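Local atomic coordinates of single-stranded DNA-binding protein (Thermotoga maritima, PDB entry 1Z9F), a protein that probably binds single-stranded DNA as a homotetramer, each subunit being built on the OB fold. Residues Thr38-Phe43 with Val68-Leu73; Phe43-Asp48 with Arg85-Glu90; Gly91-Arg96 with Pro109-Asn114. All coordinates share one frame; numbering follows the deposited sequence.

Interaction 1: Thr38-Phe43 with Val68-Leu73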
ATOM      1  N   THR A  38       4.430  18.783  14.835  1.00 84.27           N
ATOM      2  CA  THR A  38       4.525  18.223  16.183  1.00 84.06           C
ATOM      3  C   THR A  38       3.599  17.004  16.332  1.00 83.69           C
ATOM      4  O   THR A  38       4.080  15.899  16.576  1.00 83.99           O
ATOM      5  CB  THR A  38       4.231  19.292  17.287  1.00 84.11           C
ATOM      6  OG1 THR A  38       5.307  20.238  17.352  1.00 85.02           O
ATOM      7  CG2 THR A  38       4.058  18.650  18.669  1.00 84.23           C
ATOM      8  N   PRO A  39       2.275  17.190  16.171  1.00 83.02           N
ATOM      9  CA  PRO A  39       1.384  16.107  16.572  1.00 82.50           C
ATOM     10  C   PRO A  39       1.371  14.931  15.595  1.00 82.02           C
ATOM     11  O   PRO A  39       1.218  15.116  14.387  1.00 82.38           O
ATOM     12  CB  PRO A  39       0.007  16.791  16.652  1.00 82.44           C
ATOM     13  CG  PRO A  39       0.281  18.281  16.486  1.00 82.79           C
ATOM     14  CD  PRO A  39       1.508  18.332  15.652  1.00 83.09           C
ATOM     15  N   VAL A  40       1.549  13.727  16.129  1.00 81.29           N
ATOM     16  CA  VAL A  40       1.498  12.502  15.342  1.00 80.50           C
ATOM     17  C   VAL A  40       0.529  11.554  16.008  1.00 79.73           C
ATOM     18  O   VAL A  40       0.621  11.289  17.200  1.00 79.84           O
ATOM     19  CB  VAL A  40       2.874  11.814  15.248  1.00 80.57           C
ATOM     20  CG1 VAL A  40       2.916  10.861  14.096  1.00 80.04           C
ATOM     21  CG2 VAL A  40       3.964  12.847  15.107  1.00 80.99           C
ATOM     22  N   THR A  41      -0.407  11.058  15.224  1.00 79.03           N
ATOM     23  CA  THR A  41      -1.394  10.119  15.685  1.00 78.47           C
ATOM     24  C   THR A  41      -1.326   8.914  14.740  1.00 78.36           C
ATOM     25  O   THR A  41      -1.246   9.059  13.531  1.00 77.53           O
ATOM     26  CB  THR A  41      -2.788  10.762  15.713  1.00 78.39           C
ATOM     27  OG1 THR A  41      -2.746  11.944  16.530  1.00 78.92           O
ATOM     28  CG2 THR A  41      -3.817   9.806  16.267  1.00 77.84           C
ATOM     29  N   THR A  42      -1.272   7.731  15.329  1.00 78.22           N
ATOM     30  CA  THR A  42      -1.232   6.519  14.588  1.00 78.15           C
ATOM     31  C   THR A  42      -2.444   5.706  14.984  1.00 78.32           C
ATOM     32  O   THR A  42      -3.000   5.879  16.073  1.00 77.47           O
ATOM     33  CB  THR A  42       0.061   5.716  14.833  1.00 78.22           C
ATOM     34  OG1 THR A  42       0.133   5.282  16.203  1.00 78.30           O
ATOM     35  CG2 THR A  42       1.279   6.557  14.479  1.00 78.47           C
ATOM     36  N   PHE A  43      -2.866   4.861  14.049  1.00 78.55           N
ATOM     37  CA  PHE A  43      -3.910   3.882  14.274  1.00 78.79           C
ATOM     38  C   PHE A  43      -3.857   2.875  13.139  1.00 78.79           C
ATOM     39  O   PHE A  43      -3.306   3.144  12.087  1.00 78.62           O
ATOM     40  CB  PHE A  43      -5.295   4.531  14.372  1.00 78.89           C
ATOM     41  CG  PHE A  43      -5.671   5.370  13.197  1.00 78.43           C
ATOM     42  CD1 PHE A  43      -5.254   6.688  13.109  1.00 78.87           C
ATOM     43  CD2 PHE A  43      -6.490   4.864  12.200  1.00 79.36           C
ATOM     44  CE1 PHE A  43      -5.626   7.491  12.030  1.00 79.26           C
ATOM     45  CE2 PHE A  43      -6.870   5.654  11.102  1.00 79.13           C
ATOM     46  CZ  PHE A  43      -6.433   6.973  11.022  1.00 79.07           C
ATOM     47  N   VAL A  68      -0.506   6.538   9.782  1.00 78.13           N
ATOM     48  CA  VAL A  68       0.156   7.662  10.419  1.00 77.64           C
ATOM     49  C   VAL A  68      -0.443   8.982   9.918  1.00 77.34           C
ATOM     50  O   VAL A  68      -0.623   9.155   8.724  1.00 77.37           O
ATOM     51  CB  VAL A  68       1.676   7.683  10.117  1.00 77.44           C
ATOM     52  CG1 VAL A  68       2.410   8.560  11.129  1.00 78.05           C
ATOM     53  CG2 VAL A  68       2.236   6.298  10.160  1.00 78.11           C
ATOM     54  N   THR A  69      -0.718   9.903  10.844  1.00 77.04           N
ATOM     55  CA  THR A  69      -1.176  11.258  10.546  1.00 77.03           C
ATOM     56  C   THR A  69      -0.274  12.298  11.244  1.00 77.02           C
ATOM     57  O   THR A  69       0.294  12.028  12.291  1.00 76.06           O
ATOM     58  CB  THR A  69      -2.616  11.452  11.029  1.00 76.84           C
ATOM     59  OG1 THR A  69      -2.691  11.120  12.412  1.00 77.80           O
ATOM     60  CG2 THR A  69      -3.561  10.549  10.275  1.00 77.77           C
ATOM     61  N   PHE A  70      -0.149  13.479  10.638  1.00 77.26           N
ATOM     62  CA  PHE A  70       0.694  14.571  11.146  1.00 77.22           C
ATOM     63  C   PHE A  70      -0.081  15.884  11.173  1.00 77.42           C
ATOM     64  O   PHE A  70      -1.014  16.073  10.392  1.00 77.78           O
ATOM     65  CB  PHE A  70       1.932  14.733  10.268  1.00 77.03           C
ATOM     66  CG  PHE A  70       2.856  13.564  10.328  1.00 77.43           C
ATOM     67  CD1 PHE A  70       2.661  12.464   9.518  1.00 77.43           C
ATOM     68  CD2 PHE A  70       3.924  13.552  11.222  1.00 78.82           C
ATOM     69  CE1 PHE A  70       3.513  11.374   9.586  1.00 77.56           C
ATOM     70  CE2 PHE A  70       4.783  12.459  11.287  1.00 79.03           C
ATOM     71  CZ  PHE A  70       4.570  11.364  10.464  1.00 76.67           C
ATOM     72  N   GLY A  71       0.300  16.785  12.074  1.00 77.70           N
ATOM     73  CA  GLY A  71      -0.305  18.119  12.147  1.00 77.86           C
ATOM     74  C   GLY A  71      -1.786  18.073  12.481  1.00 78.15           C
ATOM     75  O   GLY A  71      -2.215  17.255  13.293  1.00 78.22           O
ATOM     76  N   ARG A  72      -2.569  18.938  11.838  1.00 78.42           N
ATOM     77  CA  ARG A  72      -4.008  19.057  12.122  1.00 78.66           C
ATOM     78  C   ARG A  72      -4.775  17.751  11.921  1.00 78.82           C
ATOM     79  O   ARG A  72      -5.788  17.507  12.579  1.00 79.08           O
ATOM     80  CB  ARG A  72      -4.639  20.144  11.250  1.00 78.67           C
ATOM     81  N   LEU A  73      -4.294  16.925  11.000  1.00 78.88           N
ATOM     82  CA  LEU A  73      -4.895  15.624  10.735  1.00 78.60           C
ATOM     83  C   LEU A  73      -4.651  14.648  11.885  1.00 78.95           C
ATOM     84  O   LEU A  73      -5.561  13.917  12.280  1.00 78.81           O
ATOM     85  CB  LEU A  73      -4.330  15.056   9.443  1.00 78.65           C
ATOM     86  CG  LEU A  73      -5.145  13.951   8.787  1.00 78.10           C
ATOM     87  CD1 LEU A  73      -6.534  14.449   8.435  1.00 77.36           C
ATOM     88  CD2 LEU A  73      -4.403  13.478   7.570  1.00 78.11           C
TER
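Thr41 and Thr69 face each other across two antiparallel strands as the hydrogen-bonded pair between two non-hydrogen-bonded ones (Val40-Phe70 and Thr42-Val68), and the carbonyl of Thr41 is gripped twice. Thr69 N reaches Thr41 O at 2.9 Å, nearly along the C=O axis, while the hydroxyl Thr69 OG1 donates to the same Thr41 O at 2.8 Å from well off that axis (C=O...donor angle 117°). The first torsion of Thr69, 55°, places OG1 between the backbone N and the carbonyl carbon, on the side of Thr41 O. In return Thr41 N bonds to Thr69 O, and farther along Gly71 N closes on Pro39 O at 3.0 Å, near the passage from strand 62-70 into the helix that follows. Gly71 has a positive phi of 63°, a conformation that favours glycine.

On the face carrying Val40, Val68 and Phe70 the contacts are apolar. Val40 CG1, anti to the backbone N, lies over one face of the Phe70 ring, offset toward its rim, in a CH-pi contact of 4.1 Å to the ring centroid; the same methyl meets Val68 CG1 at 3.8 Å. These strands, 39-48 and 62-70, are neighbours in the OB-fold sheet, and the helix packs against the other face. There Thr69 CG2 approaches the Phe43 ring obliquely at CE1, 4.1 Å away. Both threonines also touch Ala77 of the helix. Thr41 OG1 is hydrogen-bonded to Glu31 OE1 of strand 16-33 and to Ala74 O, tying the strand to both elements, while Leu25 and Leu81 pack against Phe43.

Interaction 2: Phe43-Asp48 with Arg85-Glu90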
ATOM      1  N   PHE A  43      -2.866   4.861  14.049  1.00 78.55           N
ATOM      2  CA  PHE A  43      -3.910   3.882  14.274  1.00 78.79           C
ATOM      3  C   PHE A  43      -3.857   2.875  13.139  1.00 78.79           C
ATOM      4  O   PHE A  43      -3.306   3.144  12.087  1.00 78.62           O
ATOM      5  CB  PHE A  43      -5.295   4.531  14.372  1.00 78.89           C
ATOM      6  CG  PHE A  43      -5.671   5.370  13.197  1.00 78.43           C
ATOM      7  CD1 PHE A  43      -5.254   6.688  13.109  1.00 78.87           C
ATOM      8  CD2 PHE A  43      -6.490   4.864  12.200  1.00 79.36           C
ATOM      9  CE1 PHE A  43      -5.626   7.491  12.030  1.00 79.26           C
ATOM     10  CE2 PHE A  43      -6.870   5.654  11.102  1.00 79.13           C
ATOM     11  CZ  PHE A  43      -6.433   6.973  11.022  1.00 79.07           C
ATOM     12  N   THR A  44      -4.389   1.694  13.393  1.00 79.41           N
ATOM     13  CA  THR A  44      -4.362   0.621  12.439  1.00 79.62           C
ATOM     14  C   THR A  44      -5.805   0.333  12.124  1.00 80.26           C
ATOM     15  O   THR A  44      -6.662   0.328  13.016  1.00 79.30           O
ATOM     16  CB  THR A  44      -3.640  -0.655  12.967  1.00 80.14           C
ATOM     17  OG1 THR A  44      -4.581  -1.540  13.590  1.00 80.80           O
ATOM     18  CG2 THR A  44      -2.498  -0.297  13.962  1.00 78.89           C
ATOM     19  N   ILE A  45      -6.067   0.136  10.833  1.00 81.33           N
ATOM     20  CA  ILE A  45      -7.404  -0.165  10.361  1.00 81.98           C
ATOM     21  C   ILE A  45      -7.480  -1.610   9.878  1.00 82.39           C
ATOM     22  O   ILE A  45      -6.470  -2.202   9.470  1.00 82.57           O
ATOM     23  CB  ILE A  45      -7.870   0.829   9.268  1.00 82.15           C
ATOM     24  CG1 ILE A  45      -6.854   0.913   8.121  1.00 81.76           C
ATOM     25  CG2 ILE A  45      -8.108   2.213   9.899  1.00 82.79           C
ATOM     26  CD1 ILE A  45      -7.335   1.725   6.948  1.00 82.51           C
ATOM     27  N   ALA A  46      -8.675  -2.185   9.965  1.00 82.61           N
ATOM     28  CA  ALA A  46      -8.922  -3.516   9.451  1.00 82.69           C
ATOM     29  C   ALA A  46      -9.609  -3.314   8.129  1.00 82.85           C
ATOM     30  O   ALA A  46     -10.696  -2.741   8.094  1.00 83.04           O
ATOM     31  CB  ALA A  46      -9.809  -4.307  10.392  1.00 82.76           C
ATOM     32  N   VAL A  47      -8.963  -3.758   7.051  1.00 82.91           N
ATOM     33  CA  VAL A  47      -9.514  -3.662   5.698  1.00 82.90           C
ATOM     34  C   VAL A  47      -9.726  -5.071   5.175  1.00 83.07           C
ATOM     35  O   VAL A  47      -8.834  -5.662   4.549  1.00 82.76           O
ATOM     36  CB  VAL A  47      -8.547  -2.907   4.743  1.00 82.99           C
ATOM     37  CG1 VAL A  47      -9.098  -2.878   3.292  1.00 82.08           C
ATOM     38  CG2 VAL A  47      -8.252  -1.483   5.267  1.00 82.99           C
ATOM     39  N   ASP A  48     -10.894  -5.639   5.440  1.00 83.43           N
ATOM     40  CA  ASP A  48     -11.075  -7.026   5.039  1.00 84.06           C
ATOM     41  C   ASP A  48     -11.422  -7.151   3.554  1.00 84.15           C
ATOM     42  O   ASP A  48     -11.990  -6.247   2.948  1.00 83.53           O
ATOM     43  CB  ASP A  48     -11.995  -7.859   5.994  1.00 84.37           C
ATOM     44  CG  ASP A  48     -13.378  -7.249   6.213  1.00 84.81           C
ATOM     45  OD1 ASP A  48     -13.780  -6.362   5.420  1.00 84.84           O
ATOM     46  OD2 ASP A  48     -14.055  -7.682   7.185  1.00 82.74           O
ATOM     47  N   ARG A  85     -15.033   2.530  14.433  1.00 81.94           N
ATOM     48  CA  ARG A  85     -15.368   3.561  13.451  1.00 81.97           C
ATOM     49  C   ARG A  85     -14.763   3.268  12.061  1.00 81.85           C
ATOM     50  O   ARG A  85     -13.601   2.881  11.964  1.00 81.93           O
ATOM     51  CB  ARG A  85     -14.870   4.912  13.996  1.00 82.04           C
ATOM     52  CG  ARG A  85     -15.199   6.123  13.158  1.00 82.39           C
ATOM     53  CD  ARG A  85     -16.597   6.627  13.398  1.00 82.58           C
ATOM     54  NE  ARG A  85     -16.699   7.398  14.632  1.00 82.75           N
ATOM     55  CZ  ARG A  85     -17.699   8.230  14.919  1.00 83.31           C
ATOM     56  NH1 ARG A  85     -18.701   8.411  14.061  1.00 83.46           N
ATOM     57  NH2 ARG A  85     -17.699   8.892  16.074  1.00 83.61           N
ATOM     58  N   LEU A  86     -15.564   3.456  11.007  1.00 81.73           N
ATOM     59  CA  LEU A  86     -15.168   3.165   9.615  1.00 81.63           C
ATOM     60  C   LEU A  86     -14.638   4.410   8.924  1.00 81.55           C
ATOM     61  O   LEU A  86     -15.363   5.392   8.765  1.00 81.62           O
ATOM     62  CB  LEU A  86     -16.370   2.646   8.816  1.00 81.62           C
ATOM     63  CG  LEU A  86     -16.182   2.313   7.326  1.00 81.64           C
ATOM     64  CD1 LEU A  86     -15.330   1.080   7.136  1.00 81.43           C
ATOM     65  CD2 LEU A  86     -17.524   2.114   6.650  1.00 81.46           C
ATOM     66  N   VAL A  87     -13.384   4.364   8.484  1.00 81.49           N
ATOM     67  CA  VAL A  87     -12.764   5.532   7.856  1.00 81.25           C
ATOM     68  C   VAL A  87     -12.229   5.264   6.439  1.00 81.07           C
ATOM     69  O   VAL A  87     -11.870   4.138   6.081  1.00 81.12           O
ATOM     70  CB  VAL A  87     -11.649   6.134   8.741  1.00 81.36           C
ATOM     71  CG1 VAL A  87     -12.248   6.685  10.032  1.00 81.77           C
ATOM     72  CG2 VAL A  87     -10.548   5.118   9.052  1.00 81.48           C
ATOM     73  N   LEU A  88     -12.229   6.319   5.632  1.00 80.37           N
ATOM     74  CA  LEU A  88     -11.496   6.338   4.393  1.00 79.62           C
ATOM     75  C   LEU A  88     -10.139   6.878   4.740  1.00 79.50           C
ATOM     76  O   LEU A  88     -10.031   7.846   5.484  1.00 79.82           O
ATOM     77  CB  LEU A  88     -12.156   7.255   3.364  1.00 79.62           C
ATOM     78  CG  LEU A  88     -11.411   7.234   2.023  1.00 79.43           C
ATOM     79  CD1 LEU A  88     -12.400   7.142   0.918  1.00 80.01           C
ATOM     80  CD2 LEU A  88     -10.434   8.409   1.805  1.00 78.46           C
ATOM     81  N   VAL A  89      -9.097   6.247   4.225  1.00 79.21           N
ATOM     82  CA  VAL A  89      -7.763   6.780   4.348  1.00 79.18           C
ATOM     83  C   VAL A  89      -7.132   6.920   2.975  1.00 78.52           C
ATOM     84  O   VAL A  89      -7.064   5.976   2.211  1.00 78.11           O
ATOM     85  CB  VAL A  89      -6.889   5.905   5.274  1.00 79.68           C
ATOM     86  CG1 VAL A  89      -5.420   6.281   5.158  1.00 80.60           C
ATOM     87  CG2 VAL A  89      -7.368   6.044   6.731  1.00 79.85           C
ATOM     88  N   GLU A  90      -6.657   8.118   2.692  1.00 78.34           N
ATOM     89  CA  GLU A  90      -5.902   8.379   1.506  1.00 78.58           C
ATOM     90  C   GLU A  90      -4.489   8.785   1.886  1.00 78.98           C
ATOM     91  O   GLU A  90      -4.279   9.643   2.728  1.00 78.50           O
ATOM     92  CB  GLU A  90      -6.546   9.506   0.731  1.00 79.25           C
ATOM     93  CG  GLU A  90      -6.004   9.575  -0.632  1.00 80.69           C
ATOM     94  CD  GLU A  90      -6.402  10.766  -1.312  1.00 83.60           C
ATOM     95  OE1 GLU A  90      -7.542  11.194  -1.091  1.00 90.25           O
ATOM     96  OE2 GLU A  90      -5.596  11.291  -2.096  1.00 87.79           O
TER
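Ile45 meets Val87 through methyl groups: Ile45 CG2 and Val87 CG2 approach to 3.9 Å, the two side chains crossing obliquely. Val87 CG2 sits between its own backbone N and carbonyl carbon (chi1 -65° for CG1), while Ile45 CG2 is anti to its carbonyl carbon and also lies in the plane of the Phe43 ring, at its edge. A second apolar group gathers round Val89 CG2, which lies 4.3 Å from Ile45 CD1 and 4.4 Å from Phe43 CE2. The same ring atom, Phe43 CE2, comes within 4.2 Å of Val87 CG2, and both valine methyls approach the ring obliquely.

No hydrogen bond joins the segments. Their strand axes pass 8.6 Å apart at 97°, so the strands face each other across the interior of the OB fold and do not pair edge to edge. Leu81 also packs on Val87, and Val116 and Ala113 of strand 108-118 adjoin Val87 and Val89 respectively.

With all four touching residues buried and only carbon atoms meeting, cohesion here rests on dispersion and the exclusion of water, without the directional constraint of polar bonds.

Interaction 3: Gly91-Arg96 with Pro109-Asn114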
ATOM      1  N   GLY A  91      -3.499   8.174   1.266  1.00 79.56           N
ATOM      2  CA  GLY A  91      -2.163   8.640   1.485  1.00 79.40           C
ATOM      3  C   GLY A  91      -1.132   7.888   0.701  1.00 79.71           C
ATOM      4  O   GLY A  91      -1.378   7.492  -0.433  1.00 78.37           O
ATOM      5  N   GLU A  92       0.044   7.715   1.316  1.00 80.21           N
ATOM      6  CA  GLU A  92       1.134   7.033   0.653  1.00 80.92           C
ATOM      7  C   GLU A  92       1.521   5.799   1.377  1.00 80.75           C
ATOM      8  O   GLU A  92       1.423   5.718   2.590  1.00 81.61           O
ATOM      9  CB  GLU A  92       2.313   7.952   0.497  1.00 81.27           C
ATOM     10  CG  GLU A  92       2.139   8.909  -0.615  1.00 83.29           C
ATOM     11  CD  GLU A  92       3.312   9.843  -0.735  1.00 89.19           C
ATOM     12  OE1 GLU A  92       4.215   9.718   0.126  1.00 90.82           O
ATOM     13  OE2 GLU A  92       3.321  10.710  -1.662  1.00 91.52           O
ATOM     14  N   MET A  93       1.923   4.798   0.621  1.00 81.79           N
ATOM     15  CA  MET A  93       2.351   3.553   1.231  1.00 81.45           C
ATOM     16  C   MET A  93       3.852   3.680   1.415  1.00 81.07           C
ATOM     17  O   MET A  93       4.611   3.693   0.448  1.00 79.42           O
ATOM     18  CB  MET A  93       1.947   2.362   0.365  1.00 81.68           C
ATOM     19  CG  MET A  93       2.161   0.980   1.027  1.00 82.92           C
ATOM     20  SD  MET A  93       1.299   0.758   2.601  1.00 86.62           S
ATOM     21  CE  MET A  93       2.608   0.780   3.734  1.00 86.00           C
ATOM     22  N   ARG A  94       4.259   3.861   2.670  1.00 82.04           N
ATOM     23  CA  ARG A  94       5.683   3.861   3.031  1.00 82.81           C
ATOM     24  C   ARG A  94       6.196   2.473   3.395  1.00 82.04           C
ATOM     25  O   ARG A  94       5.601   1.749   4.190  1.00 81.31           O
ATOM     26  CB  ARG A  94       5.989   4.832   4.177  1.00 83.87           C
ATOM     27  CG  ARG A  94       5.812   6.319   3.854  1.00 86.29           C
ATOM     28  CD  ARG A  94       6.151   6.685   2.405  1.00 89.90           C
ATOM     29  NE  ARG A  94       6.320   8.142   2.235  1.00 91.48           N
ATOM     30  CZ  ARG A  94       6.302   8.787   1.060  1.00 93.12           C
ATOM     31  NH1 ARG A  94       6.099   8.131  -0.091  1.00 94.03           N
ATOM     32  NH2 ARG A  94       6.473  10.109   1.030  1.00 93.52           N
ATOM     33  N   MET A  95       7.334   2.143   2.803  1.00 81.82           N
ATOM     34  CA  MET A  95       8.010   0.870   2.985  1.00 82.00           C
ATOM     35  C   MET A  95       9.299   1.124   3.757  1.00 81.39           C
ATOM     36  O   MET A  95      10.397   1.053   3.206  1.00 80.33           O
ATOM     37  CB  MET A  95       8.311   0.278   1.608  1.00 82.35           C
ATOM     38  CG  MET A  95       7.072  -0.123   0.849  1.00 83.21           C
ATOM     39  SD  MET A  95       6.436  -1.670   1.538  1.00 87.36           S
ATOM     40  CE  MET A  95       5.029  -1.027   2.403  1.00 85.63           C
ATOM     41  N   ARG A  96       9.145   1.451   5.033  1.00 81.33           N
ATOM     42  CA  ARG A  96      10.235   2.065   5.771  1.00 82.00           C
ATOM     43  C   ARG A  96      11.135   0.989   6.360  1.00 81.40           C
ATOM     44  O   ARG A  96      10.687   0.103   7.089  1.00 80.90           O
ATOM     45  CB  ARG A  96       9.722   3.058   6.830  1.00 82.15           C
ATOM     46  CG  ARG A  96       9.973   2.664   8.267  1.00 83.31           C
ATOM     47  CD  ARG A  96       9.852   3.836   9.235  1.00 83.78           C
ATOM     48  NE  ARG A  96       9.343   3.365  10.519  1.00 84.86           N
ATOM     49  CZ  ARG A  96      10.014   2.589  11.361  1.00 87.57           C
ATOM     50  NH1 ARG A  96      11.270   2.205  11.114  1.00 89.17           N
ATOM     51  NH2 ARG A  96       9.434   2.217  12.495  1.00 89.05           N
ATOM     52  N   PRO A 109       5.734  -1.326   6.939  1.00 82.06           N
ATOM     53  CA  PRO A 109       4.733  -0.694   6.065  1.00 82.11           C
ATOM     54  C   PRO A 109       3.783   0.217   6.822  1.00 81.58           C
ATOM     55  O   PRO A 109       3.016  -0.269   7.644  1.00 82.56           O
ATOM     56  CB  PRO A 109       3.946  -1.902   5.500  1.00 81.84           C
ATOM     57  CG  PRO A 109       4.472  -3.119   6.250  1.00 81.93           C
ATOM     58  CD  PRO A 109       5.261  -2.642   7.393  1.00 81.76           C
ATOM     59  N   GLU A 110       3.835   1.519   6.557  1.00 80.80           N
ATOM     60  CA  GLU A 110       2.860   2.456   7.132  1.00 80.40           C
ATOM     61  C   GLU A 110       2.226   3.293   6.043  1.00 79.89           C
ATOM     62  O   GLU A 110       2.896   3.626   5.067  1.00 80.28           O
ATOM     63  CB  GLU A 110       3.519   3.473   8.054  1.00 80.24           C
ATOM     64  CG  GLU A 110       4.437   2.951   9.097  1.00 80.66           C
ATOM     65  CD  GLU A 110       5.462   3.987   9.478  1.00 80.08           C
ATOM     66  OE1 GLU A 110       5.257   5.169   9.052  1.00 79.06           O
ATOM     67  OE2 GLU A 110       6.446   3.620  10.163  1.00 72.56           O
ATOM     68  N   VAL A 111       0.966   3.684   6.249  1.00 79.02           N
ATOM     69  CA  VAL A 111       0.311   4.658   5.390  1.00 78.54           C
ATOM     70  C   VAL A 111       0.440   6.041   6.008  1.00 78.43           C
ATOM     71  O   VAL A 111      -0.128   6.312   7.079  1.00 78.64           O
ATOM     72  CB  VAL A 111      -1.187   4.317   5.202  1.00 78.85           C
ATOM     73  CG1 VAL A 111      -1.829   5.246   4.245  1.00 79.55           C
ATOM     74  CG2 VAL A 111      -1.371   2.873   4.707  1.00 77.89           C
ATOM     75  N   VAL A 112       1.198   6.920   5.353  1.00 77.49           N
ATOM     76  CA  VAL A 112       1.197   8.328   5.726  1.00 76.29           C
ATOM     77  C   VAL A 112      -0.028   8.915   5.030  1.00 77.38           C
ATOM     78  O   VAL A 112      -0.059   9.080   3.796  1.00 77.31           O
ATOM     79  CB  VAL A 112       2.504   9.043   5.313  1.00 75.82           C
ATOM     80  CG1 VAL A 112       2.460  10.496   5.709  1.00 74.44           C
ATOM     81  CG2 VAL A 112       3.748   8.334   5.961  1.00 74.07           C
ATOM     82  N   ALA A 113      -1.055   9.189   5.833  1.00 77.58           N
ATOM     83  CA  ALA A 113      -2.318   9.636   5.335  1.00 77.44           C
ATOM     84  C   ALA A 113      -2.260  11.110   5.051  1.00 78.59           C
ATOM     85  O   ALA A 113      -1.710  11.907   5.839  1.00 78.96           O
ATOM     86  CB  ALA A 113      -3.431   9.314   6.305  1.00 77.02           C
ATOM     87  N   ASN A 114      -2.825  11.493   3.909  1.00 79.31           N
ATOM     88  CA  ASN A 114      -3.076  12.900   3.668  1.00 80.05           C
ATOM     89  C   ASN A 114      -4.535  13.228   3.932  1.00 79.53           C
ATOM     90  O   ASN A 114      -4.860  14.359   4.100  1.00 79.91           O
ATOM     91  CB  ASN A 114      -2.592  13.331   2.274  1.00 80.61           C
ATOM     92  CG  ASN A 114      -3.222  12.558   1.142  1.00 84.35           C
ATOM     93  OD1 ASN A 114      -2.740  11.476   0.752  1.00 91.25           O
ATOM     94  ND2 ASN A 114      -4.264  13.142   0.528  1.00 89.05           N
TER
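Met95 and Pro109 make the tight end of this antiparallel hairpin, with Met95 CE pressed to 3.4 Å from Pro109 CB, closer than usual van der Waals contact. Met93, its chain bent at chi2 and chi3, brings its own CE to 3.5 Å from Pro109 CB, and its SD lies 4.0 Å from Val111 CG2. This face is also joined by the second subunit, whose Phe65, Phe64 and Pro109 pack on Met93, Met95 and Pro109. At the far end Gly91 and Ala113 have CA atoms 4.0 Å apart, a close approach suiting a residue without a side chain, since Val112 O and Ala113 CA fill the place of a CB.

Four backbone bonds stitch the strands, in reciprocal pairs between Glu92 and Val112 and between Arg94 and Glu110; Arg94 N to Glu110 O measures 2.8 Å.

The opposite face, bearing Glu92, Arg94, Glu110 and Val112, is less enclosed. Arg94 CG lies 3.6 Å from Val112 CG2, the aliphatic root of the arginine resting on the valine. Beyond it, exposed Arg96 offers NE to Glu110 OE2 at 2.9 Å in a salt bridge, although the guanidinium and carboxylate planes are turned 68° apart.

A single N-H carries that charged contact, not a two-pronged pairing, and partial exposure to solvent would probably weaken it, so the hairpin probably owes more to its backbone bonds and apolar face.

How the interactions relate
Along the chain, interactions 1 and 2 interlock, their segments alternating, while interaction 3 follows both. Interaction 1 and interaction 2 share strand 39-48 and meet at Phe43, with centres about 15 Å apart on opposite sides of the chain's centre. Interaction 3 lies about 12 Å from interaction 1 and 13 Å from interaction 2, centre to centre. Strand 108-118 runs parallel beside strand 62-70, where Val68 N probably bonds to Val111 O, and strand 86-96 continues from interaction 2 into interaction 3. Interactions 1 and 3 pair neighbouring strands of one OB-fold sheet, and interaction 2 packs across its interior; interactions 2 and 3 both reach the second subunit.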